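Long-range contacts in alginate lyase, family PL7 (Zobellia galactanivorans, PDB 4BE3), which cleaves the algal polysaccharide alginate as an exolytic lyase, probably acting on both mannuronate- and guluronate-containing chains: residues S94-V99 and K267-N272; S102-V107 and Y261-G266; K2-L7 and N29-D34; A84-Q89 and V298-A303. One frame throughout, in Å; residues are numbered along the deposited sequence. Where two conformers were deposited one is given.

Interaction 1 (S94-V99 and K267-N272)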
# COMPACT_ATOMS: atom_id res chain seq x y z
N SER A 94 -31.78 -15.18 -18.07
CA SER A 94 -32.89 -15.67 -17.21
C SER A 94 -32.65 -15.23 -15.77
O SER A 94 -31.55 -14.80 -15.41
CB SER A 94 -32.91 -17.20 -17.25
OG SER A 94 -31.66 -17.77 -16.88
N GLY A 95 -33.72 -15.28 -14.96
CA GLY A 95 -33.57 -14.83 -13.53
C GLY A 95 -35.01 -14.30 -13.26
O GLY A 95 -35.84 -14.11 -14.20
N ASP A 96 -35.28 -14.05 -11.99
CA ASP A 96 -36.58 -13.62 -11.53
C ASP A 96 -36.50 -12.07 -11.47
O ASP A 96 -35.68 -11.51 -10.76
CB ASP A 96 -36.78 -14.26 -10.17
CG ASP A 96 -38.10 -13.87 -9.58
OD1 ASP A 96 -38.55 -12.73 -9.73
OD2 ASP A 96 -38.71 -14.74 -8.95
N ALA A 97 -37.32 -11.38 -12.25
CA ALA A 97 -37.21 -9.86 -12.26
C ALA A 97 -37.62 -9.21 -10.99
O ALA A 97 -37.32 -8.02 -10.82
CB ALA A 97 -38.18 -9.34 -13.40
N ARG A 98 -38.21 -9.92 -10.03
CA ARG A 98 -38.54 -9.28 -8.75
C ARG A 98 -37.24 -9.18 -7.86
O ARG A 98 -37.31 -8.46 -6.86
CB ARG A 98 -39.47 -10.26 -7.93
CG ARG A 98 -40.85 -10.26 -8.65
CD ARG A 98 -41.70 -11.35 -7.85
NE ARG A 98 -41.04 -12.67 -7.93
CZ ARG A 98 -41.14 -13.65 -7.00
NH1 ARG A 98 -41.90 -13.53 -5.90
NH2 ARG A 98 -40.41 -14.79 -7.06
N VAL A 99 -36.21 -9.89 -8.27
CA VAL A 99 -34.95 -9.97 -7.37
C VAL A 99 -34.02 -8.90 -7.93
O VAL A 99 -33.61 -8.99 -9.07
CB VAL A 99 -34.38 -11.41 -7.52
CG1 VAL A 99 -33.12 -11.45 -6.65
CG2 VAL A 99 -35.44 -12.43 -6.98
N LYS A 267 -30.09 -19.78 -7.17
CA LYS A 267 -30.73 -19.96 -5.87
C LYS A 267 -32.19 -19.54 -5.90
O LYS A 267 -32.59 -18.66 -6.66
CB LYS A 267 -29.94 -19.20 -4.78
CG LYS A 267 -28.48 -19.80 -4.71
CD LYS A 267 -27.74 -19.00 -3.65
CE LYS A 267 -27.95 -19.66 -2.27
NZ LYS A 267 -27.55 -18.60 -1.27
N SER A 268 -32.96 -20.12 -5.00
CA SER A 268 -34.39 -19.85 -4.95
C SER A 268 -34.68 -18.46 -4.42
O SER A 268 -34.21 -18.09 -3.32
CB SER A 268 -35.08 -20.87 -4.02
OG SER A 268 -34.93 -22.18 -4.53
N PRO A 269 -35.46 -17.66 -5.17
CA PRO A 269 -35.80 -16.28 -4.68
C PRO A 269 -36.44 -16.29 -3.35
O PRO A 269 -36.18 -15.42 -2.58
CB PRO A 269 -36.74 -15.75 -5.75
CG PRO A 269 -36.15 -16.34 -7.07
CD PRO A 269 -35.92 -17.83 -6.60
N GLU A 270 -37.23 -17.35 -3.03
CA GLU A 270 -37.87 -17.42 -1.71
C GLU A 270 -36.85 -17.39 -0.61
O GLU A 270 -37.10 -16.92 0.49
CB GLU A 270 -38.82 -18.70 -1.64
CG GLU A 270 -39.95 -18.67 -2.68
CD GLU A 270 -39.46 -18.72 -4.18
OE1 GLU A 270 -38.43 -19.44 -4.41
OE2 GLU A 270 -40.02 -17.98 -5.11
N ASP A 271 -35.67 -17.88 -0.84
CA ASP A 271 -34.66 -17.84 0.21
C ASP A 271 -34.00 -16.47 0.44
O ASP A 271 -33.54 -16.19 1.53
CB ASP A 271 -33.59 -18.91 -0.02
CG ASP A 271 -34.22 -20.38 0.11
OD1 ASP A 271 -35.41 -20.53 0.59
OD2 ASP A 271 -33.56 -21.34 -0.29
N ASN A 272 -33.91 -15.63 -0.59
CA ASN A 272 -33.38 -14.29 -0.37
C ASN A 272 -33.87 -13.47 -1.60
O ASN A 272 -33.31 -13.58 -2.69
CB ASN A 272 -31.87 -14.32 -0.44
CG ASN A 272 -31.28 -12.99 -0.09
OD1 ASN A 272 -31.69 -11.93 -0.60
ND2 ASN A 272 -30.23 -13.03 0.72
O HOH W 1 -41.38 -15.56 -3.78

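Interaction 2 (S102-V107 and Y261-G266)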
# COMPACT_ATOMS: atom_id res chain seq x y z
N SER A 102 -30.94 -9.77 -10.14
CA SER A 102 -30.98 -10.52 -11.39
C SER A 102 -30.43 -9.70 -12.59
O SER A 102 -30.58 -8.50 -12.65
CB SER A 102 -32.48 -10.83 -11.78
OG SER A 102 -32.93 -11.79 -10.80
N TYR A 103 -29.87 -10.41 -13.55
CA TYR A 103 -29.44 -9.89 -14.84
C TYR A 103 -28.30 -8.89 -14.66
O TYR A 103 -28.13 -8.04 -15.52
CB TYR A 103 -30.59 -9.13 -15.57
CG TYR A 103 -31.95 -9.85 -15.45
CD1 TYR A 103 -32.15 -11.15 -15.92
CD2 TYR A 103 -33.00 -9.12 -14.85
CE1 TYR A 103 -33.46 -11.71 -15.77
CE2 TYR A 103 -34.28 -9.67 -14.77
CZ TYR A 103 -34.44 -10.94 -15.15
OH TYR A 103 -35.77 -11.43 -15.01
N SER A 104 -27.50 -9.11 -13.62
CA SER A 104 -26.42 -8.09 -13.44
C SER A 104 -25.04 -8.78 -13.26
O SER A 104 -24.92 -9.99 -12.98
CB SER A 104 -26.69 -7.29 -12.14
OG SER A 104 -26.57 -7.93 -10.86
N VAL A 105 -24.05 -7.95 -13.32
CA VAL A 105 -22.63 -8.46 -13.18
C VAL A 105 -21.85 -7.34 -12.51
O VAL A 105 -22.07 -6.14 -12.80
CB VAL A 105 -22.03 -8.83 -14.57
CG1 VAL A 105 -22.01 -7.67 -15.57
CG2 VAL A 105 -20.56 -9.32 -14.41
N VAL A 106 -20.98 -7.69 -11.54
CA VAL A 106 -20.15 -6.60 -10.91
C VAL A 106 -18.82 -6.63 -11.67
O VAL A 106 -18.19 -7.69 -11.88
CB VAL A 106 -19.98 -7.09 -9.42
CG1 VAL A 106 -18.86 -6.24 -8.71
CG2 VAL A 106 -21.34 -6.67 -8.71
N VAL A 107 -18.39 -5.41 -12.01
CA VAL A 107 -17.29 -5.16 -12.93
C VAL A 107 -16.09 -4.46 -12.21
O VAL A 107 -15.04 -4.31 -12.84
CB VAL A 107 -17.68 -4.33 -14.14
CG1 VAL A 107 -18.72 -5.14 -14.91
CG2 VAL A 107 -18.26 -2.95 -13.73
N TYR A 261 -18.04 -10.65 -12.01
CA TYR A 261 -18.51 -11.37 -10.80
C TYR A 261 -20.01 -11.42 -11.04
O TYR A 261 -20.72 -10.39 -10.91
CB TYR A 261 -18.16 -10.44 -9.62
CG TYR A 261 -18.68 -10.93 -8.25
CD1 TYR A 261 -19.04 -12.27 -8.03
CD2 TYR A 261 -18.72 -9.98 -7.18
CE1 TYR A 261 -19.42 -12.67 -6.71
CE2 TYR A 261 -19.10 -10.40 -5.91
CZ TYR A 261 -19.43 -11.68 -5.71
OH TYR A 261 -19.80 -12.04 -4.42
N ASN A 262 -20.47 -12.58 -11.41
CA ASN A 262 -21.89 -12.76 -11.92
C ASN A 262 -22.81 -12.65 -10.76
O ASN A 262 -22.65 -13.40 -9.84
CB ASN A 262 -21.99 -14.12 -12.51
CG ASN A 262 -23.24 -14.24 -13.43
OD1 ASN A 262 -24.09 -13.34 -13.38
ND2 ASN A 262 -23.29 -15.27 -14.22
N GLN A 263 -23.83 -11.74 -10.78
CA GLN A 263 -24.70 -11.77 -9.62
C GLN A 263 -25.99 -12.53 -9.97
O GLN A 263 -26.87 -12.60 -9.11
CB GLN A 263 -25.21 -10.34 -9.37
CG GLN A 263 -24.00 -9.38 -9.22
CD GLN A 263 -23.20 -9.70 -7.96
OE1 GLN A 263 -21.99 -10.20 -8.08
NE2 GLN A 263 -23.72 -9.46 -6.82
N THR A 264 -26.03 -13.18 -11.12
CA THR A 264 -27.23 -14.02 -11.33
C THR A 264 -26.85 -15.51 -11.05
O THR A 264 -25.93 -16.06 -11.62
CB THR A 264 -27.64 -13.92 -12.85
OG1 THR A 264 -27.98 -12.58 -13.17
CG2 THR A 264 -29.02 -14.73 -13.03
N ASN A 265 -27.51 -16.06 -10.07
CA ASN A 265 -27.30 -17.47 -9.66
C ASN A 265 -28.58 -18.25 -9.82
O ASN A 265 -29.61 -17.73 -10.29
CB ASN A 265 -26.85 -17.48 -8.20
CG ASN A 265 -27.80 -16.68 -7.33
OD1 ASN A 265 -28.95 -17.12 -7.18
ND2 ASN A 265 -27.33 -15.52 -6.73
N GLY A 266 -28.53 -19.51 -9.39
CA GLY A 266 -29.74 -20.34 -9.52
C GLY A 266 -30.39 -20.59 -8.18
O GLY A 266 -31.31 -21.44 -8.12
O HOH W 2 -25.80 -11.91 -14.90

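Interaction 3 (K2-L7 and N29-D34)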
# COMPACT_ATOMS: atom_id res chain seq x y z
N LYS A 2 -2.57 -14.07 -28.05
CA LYS A 2 -2.14 -13.29 -26.92
C LYS A 2 -2.71 -13.74 -25.58
O LYS A 2 -3.73 -14.35 -25.49
CB LYS A 2 -2.33 -11.79 -27.06
CG LYS A 2 -2.07 -11.29 -28.49
CD LYS A 2 -2.06 -9.80 -28.32
CE LYS A 2 -1.48 -9.23 -29.59
NZ LYS A 2 -1.31 -7.84 -29.14
N TYR A 3 -1.92 -13.47 -24.54
CA TYR A 3 -2.33 -13.67 -23.16
C TYR A 3 -2.81 -12.25 -22.69
O TYR A 3 -2.32 -11.24 -23.11
CB TYR A 3 -1.12 -14.12 -22.32
CG TYR A 3 -0.76 -15.57 -22.61
CD1 TYR A 3 -1.55 -16.56 -22.03
CD2 TYR A 3 0.28 -15.90 -23.52
CE1 TYR A 3 -1.29 -17.89 -22.31
CE2 TYR A 3 0.57 -17.23 -23.81
CZ TYR A 3 -0.21 -18.22 -23.19
OH TYR A 3 -0.06 -19.59 -23.41
N PRO A 4 -3.75 -12.25 -21.77
CA PRO A 4 -4.19 -11.01 -21.12
C PRO A 4 -3.01 -10.21 -20.60
O PRO A 4 -3.07 -8.92 -20.65
CB PRO A 4 -5.01 -11.56 -19.96
CG PRO A 4 -5.68 -12.79 -20.59
CD PRO A 4 -4.50 -13.46 -21.29
N SER A 5 -1.87 -10.88 -20.17
CA SER A 5 -0.78 -10.10 -19.59
C SER A 5 -0.17 -9.22 -20.67
O SER A 5 0.50 -8.26 -20.31
CB SER A 5 0.33 -10.98 -19.00
OG SER A 5 0.67 -12.04 -19.94
N GLU A 6 -0.39 -9.55 -21.94
CA GLU A 6 0.18 -8.68 -22.98
C GLU A 6 -0.57 -7.36 -23.08
O GLU A 6 -0.10 -6.45 -23.71
CB GLU A 6 0.11 -9.35 -24.33
CG GLU A 6 1.02 -10.62 -24.37
CD GLU A 6 0.96 -11.40 -25.68
OE1 GLU A 6 1.16 -10.78 -26.77
OE2 GLU A 6 0.66 -12.65 -25.61
N LEU A 7 -1.82 -7.35 -22.50
CA LEU A 7 -2.68 -6.08 -22.53
C LEU A 7 -2.71 -5.33 -21.21
O LEU A 7 -3.10 -4.23 -21.18
CB LEU A 7 -4.11 -6.50 -22.91
CG LEU A 7 -4.34 -7.23 -24.19
CD1 LEU A 7 -5.82 -7.66 -24.52
CD2 LEU A 7 -3.69 -6.44 -25.30
N ASN A 29 1.41 -14.58 -18.81
CA ASN A 29 1.23 -15.68 -19.76
C ASN A 29 0.30 -16.76 -19.27
O ASN A 29 0.65 -17.96 -19.29
CB ASN A 29 2.58 -16.27 -20.15
CG ASN A 29 3.45 -15.22 -20.80
OD1 ASN A 29 2.91 -14.34 -21.51
ND2 ASN A 29 4.80 -15.25 -20.56
N TYR A 30 -0.91 -16.35 -18.82
CA TYR A 30 -1.90 -17.33 -18.37
C TYR A 30 -3.19 -17.05 -19.01
O TYR A 30 -3.57 -15.87 -19.03
CB TYR A 30 -2.03 -17.23 -16.89
CG TYR A 30 -3.11 -18.18 -16.38
CD1 TYR A 30 -2.86 -19.52 -16.26
CD2 TYR A 30 -4.43 -17.69 -16.09
CE1 TYR A 30 -3.84 -20.44 -15.81
CE2 TYR A 30 -5.37 -18.56 -15.59
CZ TYR A 30 -5.08 -19.93 -15.47
OH TYR A 30 -6.05 -20.78 -15.02
N ALA A 31 -3.86 -18.08 -19.55
CA ALA A 31 -5.24 -17.86 -20.05
C ALA A 31 -5.94 -19.16 -19.81
O ALA A 31 -5.29 -20.22 -19.59
CB ALA A 31 -5.26 -17.49 -21.57
N LYS A 32 -7.29 -19.13 -19.86
CA LYS A 32 -7.97 -20.37 -19.88
C LYS A 32 -9.19 -20.13 -20.72
O LYS A 32 -10.01 -19.18 -20.47
CB LYS A 32 -8.34 -20.79 -18.46
CG LYS A 32 -9.22 -22.04 -18.65
CD LYS A 32 -8.76 -23.24 -17.88
CE LYS A 32 -9.35 -23.27 -16.49
NZ LYS A 32 -9.61 -24.73 -16.31
N ASP A 33 -9.33 -20.93 -21.78
CA ASP A 33 -10.42 -20.83 -22.71
C ASP A 33 -11.78 -20.82 -21.95
O ASP A 33 -11.96 -21.55 -20.92
CB ASP A 33 -10.51 -22.12 -23.57
CG ASP A 33 -9.36 -22.21 -24.59
OD1 ASP A 33 -8.62 -21.29 -24.81
OD2 ASP A 33 -9.33 -23.27 -25.23
N ASP A 34 -12.69 -20.03 -22.51
CA ASP A 34 -14.07 -19.85 -21.89
C ASP A 34 -14.12 -19.12 -20.56
O ASP A 34 -15.24 -19.06 -20.01
CB ASP A 34 -14.74 -21.20 -21.63
CG ASP A 34 -15.15 -21.91 -22.91
OD1 ASP A 34 -15.10 -21.29 -24.04
OD2 ASP A 34 -15.48 -23.11 -22.71
O HOH W 3 -2.15 -13.50 -18.87
O HOH W 4 2.72 -11.50 -21.27

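Interaction 4 (A84-Q89 and V298-A303)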
# COMPACT_ATOMS: atom_id res chain seq x y z
N ALA A 84 -10.58 1.55 -14.97
CA ALA A 84 -10.89 0.57 -15.90
C ALA A 84 -11.68 1.13 -17.10
O ALA A 84 -12.41 2.07 -16.97
CB ALA A 84 -11.76 -0.54 -15.28
N THR A 85 -11.48 0.57 -18.28
CA THR A 85 -12.36 0.89 -19.43
C THR A 85 -12.82 -0.42 -19.94
O THR A 85 -12.00 -1.35 -20.20
CB THR A 85 -11.55 1.64 -20.53
OG1 THR A 85 -11.17 2.94 -19.97
CG2 THR A 85 -12.40 1.88 -21.70
N LEU A 86 -14.12 -0.55 -20.22
CA LEU A 86 -14.64 -1.93 -20.45
C LEU A 86 -15.96 -1.85 -21.24
O LEU A 86 -16.45 -0.74 -21.44
CB LEU A 86 -14.97 -2.60 -19.06
CG LEU A 86 -16.09 -1.84 -18.24
CD1 LEU A 86 -16.85 -2.90 -17.45
CD2 LEU A 86 -15.45 -0.87 -17.23
N LYS A 87 -16.49 -2.98 -21.69
CA LYS A 87 -17.88 -3.04 -22.19
C LYS A 87 -18.39 -4.33 -21.73
O LYS A 87 -17.66 -5.35 -21.70
CB LYS A 87 -17.96 -2.79 -23.69
CG LYS A 87 -17.07 -3.75 -24.51
CD LYS A 87 -16.98 -3.21 -25.93
CE LYS A 87 -16.27 -4.29 -26.79
NZ LYS A 87 -16.26 -3.68 -28.16
N VAL A 88 -19.68 -4.36 -21.30
CA VAL A 88 -20.29 -5.59 -20.93
C VAL A 88 -20.88 -6.15 -22.16
O VAL A 88 -21.61 -5.46 -22.87
CB VAL A 88 -21.37 -5.34 -19.82
CG1 VAL A 88 -22.11 -6.64 -19.48
CG2 VAL A 88 -20.69 -4.76 -18.56
N GLN A 89 -20.60 -7.46 -22.39
CA GLN A 89 -21.02 -8.14 -23.65
C GLN A 89 -22.22 -9.01 -23.32
O GLN A 89 -22.94 -9.33 -24.24
CB GLN A 89 -19.93 -9.04 -24.24
CG GLN A 89 -18.73 -8.14 -24.69
CD GLN A 89 -19.05 -7.31 -25.94
OE1 GLN A 89 -20.01 -6.61 -25.96
NE2 GLN A 89 -18.20 -7.35 -26.97
N VAL A 298 -17.57 -9.86 -19.77
CA VAL A 298 -17.26 -8.42 -19.66
C VAL A 298 -15.81 -8.32 -20.31
O VAL A 298 -14.97 -9.20 -19.99
CB VAL A 298 -17.09 -8.04 -18.19
CG1 VAL A 298 -16.78 -6.51 -18.07
CG2 VAL A 298 -18.46 -8.29 -17.38
N TRP A 299 -15.61 -7.30 -21.14
CA TRP A 299 -14.33 -7.14 -21.82
C TRP A 299 -13.67 -5.91 -21.36
O TRP A 299 -14.31 -4.88 -21.22
CB TRP A 299 -14.59 -6.99 -23.29
CG TRP A 299 -15.08 -8.19 -24.00
CD1 TRP A 299 -15.65 -9.42 -23.49
CD2 TRP A 299 -15.10 -8.33 -25.41
NE1 TRP A 299 -15.98 -10.24 -24.55
CE2 TRP A 299 -15.69 -9.62 -25.71
CE3 TRP A 299 -14.71 -7.47 -26.47
CZ2 TRP A 299 -15.85 -10.09 -27.05
CZ3 TRP A 299 -14.88 -7.95 -27.82
CH2 TRP A 299 -15.48 -9.20 -28.08
N PHE A 300 -12.37 -5.96 -21.05
CA PHE A 300 -11.73 -4.76 -20.57
C PHE A 300 -10.65 -4.39 -21.51
O PHE A 300 -9.89 -5.31 -22.00
CB PHE A 300 -11.03 -5.03 -19.21
CG PHE A 300 -12.00 -5.12 -18.05
CD1 PHE A 300 -12.76 -6.27 -17.89
CD2 PHE A 300 -12.10 -4.00 -17.20
CE1 PHE A 300 -13.62 -6.36 -16.80
CE2 PHE A 300 -13.03 -4.10 -16.10
CZ PHE A 300 -13.80 -5.25 -16.00
N LYS A 301 -10.50 -3.12 -21.78
CA LYS A 301 -9.28 -2.82 -22.59
C LYS A 301 -8.24 -2.07 -21.75
O LYS A 301 -7.11 -1.81 -22.18
CB LYS A 301 -9.66 -2.01 -23.81
CG LYS A 301 -10.18 -0.68 -23.51
CD LYS A 301 -10.18 -0.13 -24.91
CE LYS A 301 -10.09 1.36 -24.95
NZ LYS A 301 -10.74 1.76 -26.25
N GLU A 302 -8.62 -1.64 -20.58
CA GLU A 302 -7.59 -1.00 -19.72
C GLU A 302 -7.98 -1.36 -18.30
O GLU A 302 -9.23 -1.42 -17.94
CB GLU A 302 -7.69 0.50 -19.88
CG GLU A 302 -7.02 1.11 -18.60
CD GLU A 302 -6.51 2.57 -18.67
OE1 GLU A 302 -7.17 3.39 -19.31
OE2 GLU A 302 -5.45 2.93 -18.02
N ALA A 303 -6.98 -1.72 -17.46
CA ALA A 303 -7.20 -1.99 -16.00
C ALA A 303 -5.87 -1.52 -15.40
O ALA A 303 -4.80 -2.17 -15.61
CB ALA A 303 -7.41 -3.46 -15.77
O HOH W 5 -9.53 3.37 -17.83

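Interaction 1 (S94-V99 and K267-N272)
Asp96 and Arg98 reach Pro269 and Glu270 through a chi1 of 180° that sets Asp96 CG anti to its backbone N, and an arginine chain bent at chi3 (-60°). The guanidinium grips the Asp96 carboxylate side-on, NE to OD1 at 3.1 Å and NH2 to OD2, the latter lying close to the guanidinium plane. OD1 has a second donor, Arg98 N at 2.8 Å, which closes an Asx turn inside the type I beta turn from Asp96 to Val99. The carboxylate thus held reaches the proline ring at a slant, with Asp96 OD2 3.6 Å from Pro269 CG. Val99 crosses the same ring at about a right angle, its CG2 3.8 Å from Pro269 CB. Beyond the proline, Glu270 OE2 stands at the edge of the guanidinium, where the salt bridge to Arg98 NH2 is long at 3.8 Å. A water supplements it, accepting from Arg98 NH1 and donating to Glu270 OE2. With both carboxylates close by, the arginine probably offsets their mutual repulsion. The contact joins the link between strands 80-90 and 104-112 to the loop running from strand 260-262 toward helix 286-291; the backbone of Ala97 is also bonded to Gly167 and Ala170.

Interaction 2 (S102-V107 and Y261-G266)
Val106 and Tyr261 form the close-packed end of this contact, an antiparallel hydrogen-bonded pair in which Val106 N reaches Tyr261 O at 2.8 Å with an N-H...O angle of 174°, and Tyr261 N returns a bond to Val106 O. The two side chains run alongside each other with the same heading, CB to CB 3.8 Å. Ser104 OG, hydrogen-bonded to Ala101 O, presses to 3.1 Å from Gln263 CB, and Gln263 N donates to Ser104 O from above the carbonyl plane. The strands belong to the sheet of the beta-jelly roll that carries the ligand pocket: the Tyr261 side chain is about 6 Å from a bound tartrate, and its ring makes a cation-pi contact with the pocket residue Arg65. On the other face, Val105 meets Val88 and Val298 of the second sheet. Past Gln263 regular pairing ends, and side-chain bonds and one water take over. Thr264 OG1 accepts from Tyr103 N at 2.9 Å, a bond bent to 133°. Asn262 OD1 takes Thr264 N in an Asx turn, while its ND2 is bonded to Asn53. A single water links Ser104 O, Asn262 OD1 and Thr264 OG1, donating to the first two and lying 2.7 Å from Asn262 OD1.

Interaction 3 (K2-L7 and N29-D34)
The turn at the amino terminus, through Tyr3, Pro4 and Ser5, is laid against Asn29, Tyr30 and Ala31 in the loop that leads into strand 36-41. Tyr3 carries much of the contact. Its ring is crossed at about a right angle by the Asn29 side chain, whose CB sits over the face in a CH-pi contact, 4.2 Å from the centroid and 14° off the normal. The Asn29 carbonyl carbon lies over the rim, 3.3 Å from Tyr3 CD1. Ala31 adds its backbone N at the ring edge and its CB at 3.9 Å from Tyr3 CD1. Within the turn, Glu6 and Tyr3 bond each other twice: Tyr3 N donates to Glu6 OE2, and Glu6 N to Tyr3 O. Pro4 faces inward onto Phe36, Val38 and Val47, so the turn packs over the edge of the seven-stranded sheet where strands 36-41 and 44-52 pair. Ser5 supplies the direct polar link. A chi1 of 47° puts OG between the backbone N and the carbonyl carbon, where it accepts from Asn29 N at 2.9 Å, nearly straight at 163°. One water donates to Asn29 OD1 at 2.9 Å, though its approach to Ser5 OG is doubtfully short; another accepts from Ser5 N at 2.9 Å and from Tyr30 N at 3.1 Å.

Interaction 4 (A84-Q89 and V298-A303)
Strand 84-89 runs antiparallel to 298-303, the axes of 84-89 and 298-300 being 4.7 Å apart, and a classic beta bulge shifts the register by one where Lys301 and Glu302 both face Thr85. Thr85 O consequently has two donors, Lys301 N at 2.8 Å and, weakly, Glu302 N. Beyond the bulge Lys87 and Trp299 make a regular hydrogen-bonded pair. On their face of the sheet, Gln89 lies across the indole: its CG sits squarely over the five-membered ring, 3.4 Å from the centroid, and a bend at chi2 (-71°) swings CD back across the same ring system. NE2 ends up 3.2 Å above the indole plane of Trp299, over the six-membered ring, the amide standing 80° to the indole. Past CG the Lys87 chain is straight and brings CE to 3.6 Å from Trp299 CE3, its NZ going on to a salt bridge with Glu41. The other face is apolar. Leu86 CB lies over the Phe300 ring in a CH-pi contact, 3.9 Å from the centroid, while Ala84 CB meets that ring at its edge; Leu86 CD1 touches Val298 CG1 at 3.7 Å. This second face looks into the sandwich, with Leu86 and Val298 packed on Val107 of strand 104-112 and Phe300 on Leu258. Within their own sheet the two strands are flanked by strand 187-194, beside 80-90, and strand 44-52, beside 295-306.

Overall arrangement
Along the chain interaction 3 closes first; the other three are concentric, with interaction 4 outermost, then interaction 1, and interaction 2 innermost. Interactions 2 and 4 hold one sheet each of the jelly-roll sandwich, their centres 16 Å apart, and touch through the core, where Val107 CB is 3.7 Å from Leu86 CD1. Interaction 1 extends interaction 2 outward into the loops, 12 Å away between centres, and Asp96 O and Ser102 OG join them. Interaction 3 lies at the amino terminus, over the edge of the sheet that holds interaction 4, about 5 Å from it between nearest atoms. Interactions 2 and 4 thus pair strands far apart in sequence, one in each sheet, and the sheet of interaction 2 carries the tartrate pocket.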